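PDB 5HA6: syncytin-1 from Homo sapiens, which is the envelope glycoprotein of an endogenous retrovirus whose fusion subunit, a trimeric helical hairpin, probably drives the merging of cell membranes. Local coordinates for residues 98-101 and 102-106. The protein carries 1 engineered substitution. Numbering follows the deposited sequence.
Sequences EKVK and EIRDR
Val100 lays its CG1 methyl over one face of the Arg104 guanidinium, displaced from the centre of the group, with CG1 to NH1 at 3.7 Å. Both belong to the outer helix 93-115 of a trimeric helical hairpin, the post-fusion fold of class I retroviral fusion proteins, and the pair is an i to i+4 contact on the side facing helix 25-71. Val100 packs there on Ala44, Leu47 and Val48, while NH2 of Arg104 makes a salt bridge to Asp45. The arginine runs extended from CG to NE alongside the valine; chi1 of Val100 (167°) turns CG1 away from the backbone N and along the helix toward the next turn, where the guanidinium lies.

The Glu98 and Glu102 carboxylates meet with their planes 63° apart and OE2 to OE2 at 2.6 Å, a spacing so short that one of the two acids is probably protonated. Glu102 OE1 forms a salt bridge to Arg42 of the second subunit, and Lys99 NZ another to Asp45 of that subunit. Regular helix bonds underlie all this, such as Arg104 N to Val100 O at 2.9 Å. One water links Lys99 to Glu102, accepting from NZ at 2.6 Å and donating to OE1 at 2.8 Å.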
loop_
_atom_site.group_PDB
_atom_site.type_symbol
_atom_site.label_atom_id
_atom_site.label_comp_id
_atom_site.label_asym_id
_atom_site.label_seq_id
_atom_site.Cartn_x
_atom_site.Cartn_y
_atom_site.Cartn_z
ATOM N N GLU A 98 1.641 13.161 1.225
ATOM C CA GLU A 98 0.736 14.309 1.377
ATOM C C GLU A 98 -0.606 13.922 1.973
ATOM O O GLU A 98 -1.062 14.554 2.941
ATOM C CB GLU A 98 0.475 15.009 0.034
ATOM C CG GLU A 98 -0.579 16.153 0.180
ATOM C CD GLU A 98 -0.202 17.252 1.187
ATOM O OE1 GLU A 98 1.016 17.415 1.516
ATOM O OE2 GLU A 98 -1.135 18.008 1.638
ATOM N N LYS A 99 -1.234 12.873 1.416
ATOM C CA LYS A 99 -2.528 12.421 1.947
ATOM C C LYS A 99 -2.471 12.019 3.426
ATOM O O LYS A 99 -3.398 12.336 4.198
ATOM C CB LYS A 99 -3.085 11.220 1.144
ATOM C CG LYS A 99 -3.272 11.465 -0.331
ATOM C CD LYS A 99 -4.313 12.522 -0.642
ATOM C CE LYS A 99 -4.358 12.812 -2.122
ATOM N NZ LYS A 99 -5.470 13.727 -2.446
ATOM N N VAL A 100 -1.418 11.291 3.809
ATOM C CA VAL A 100 -1.192 10.933 5.221
ATOM C C VAL A 100 -1.106 12.156 6.125
ATOM O O VAL A 100 -1.733 12.193 7.196
ATOM C CB VAL A 100 0.084 10.105 5.371
ATOM C CG1 VAL A 100 0.513 9.985 6.848
ATOM C CG2 VAL A 100 -0.142 8.699 4.752
ATOM N N LYS A 101 -0.337 13.158 5.697
ATOM C CA LYS A 101 -0.159 14.327 6.534
ATOM C C LYS A 101 -1.483 15.076 6.653
ATOM O O LYS A 101 -1.805 15.595 7.732
ATOM C CB LYS A 101 0.984 15.221 5.990
ATOM C CG LYS A 101 2.410 14.643 6.303
ATOM C CD LYS A 101 3.529 15.443 5.692
ATOM C CE LYS A 101 4.903 14.791 5.923
ATOM N NZ LYS A 101 6.008 15.717 5.603
ATOM N N GLU A 102 -2.264 15.093 5.565
ATOM C CA GLU A 102 -3.626 15.679 5.607
ATOM C C GLU A 102 -4.572 14.934 6.568
ATOM O O GLU A 102 -5.313 15.540 7.338
ATOM C CB GLU A 102 -4.225 15.674 4.200
ATOM C CG GLU A 102 -3.619 16.728 3.282
ATOM C CD GLU A 102 -4.158 16.583 1.854
ATOM O OE1 GLU A 102 -5.276 16.012 1.694
ATOM O OE2 GLU A 102 -3.466 17.005 0.899
ATOM N N ILE A 103 -4.544 13.611 6.516
ATOM C CA ILE A 103 -5.260 12.811 7.513
ATOM C C ILE A 103 -4.837 13.113 8.967
ATOM O O ILE A 103 -5.686 13.272 9.863
ATOM C CB ILE A 103 -5.068 11.325 7.203
ATOM C CG1 ILE A 103 -5.785 11.000 5.865
ATOM C CG2 ILE A 103 -5.557 10.482 8.346
ATOM C CD1 ILE A 103 -5.494 9.611 5.331
ATOM N N ARG A 104 -3.537 13.159 9.212
ATOM C CA ARG A 104 -3.041 13.516 10.532
ATOM C C ARG A 104 -3.452 14.957 10.944
ATOM O O ARG A 104 -3.778 15.212 12.141
ATOM C CB ARG A 104 -1.519 13.300 10.548
ATOM C CG ARG A 104 -1.176 11.770 10.545
ATOM C CD ARG A 104 0.303 11.505 10.553
ATOM N NE ARG A 104 0.547 10.077 10.753
ATOM C CZ ARG A 104 1.665 9.455 10.404
ATOM N NH1 ARG A 104 2.691 10.121 9.869
ATOM N NH2 ARG A 104 1.772 8.163 10.626
ATOM N N ASP A 105 -3.482 15.899 9.973
ATOM C CA ASP A 105 -3.983 17.240 10.260
ATOM C C ASP A 105 -5.433 17.193 10.675
ATOM O O ASP A 105 -5.863 17.944 11.540
ATOM C CB ASP A 105 -3.886 18.177 9.039
ATOM C CG ASP A 105 -2.490 18.427 8.611
ATOM O OD1 ASP A 105 -1.565 18.234 9.443
ATOM O OD2 ASP A 105 -2.331 18.859 7.447
ATOM N N ARG A 106 -6.214 16.388 9.965
ATOM C CA ARG A 106 -7.641 16.289 10.281
ATOM C C ARG A 106 -7.883 15.696 11.655
ATOM O O ARG A 106 -8.782 16.185 12.385
ATOM C CB ARG A 106 -8.355 15.473 9.190
ATOM C CG ARG A 106 -8.403 16.237 7.879
ATOM C CD ARG A 106 -8.900 15.388 6.709
ATOM N NE ARG A 106 -10.289 14.961 6.984
ATOM C CZ ARG A 106 -11.366 15.713 6.849
ATOM N NH1 ARG A 106 -11.313 16.945 6.325
ATOM N NH2 ARG A 106 -12.538 15.197 7.204
HETATM O O HOH W 1 -6.381 15.521 -0.794
#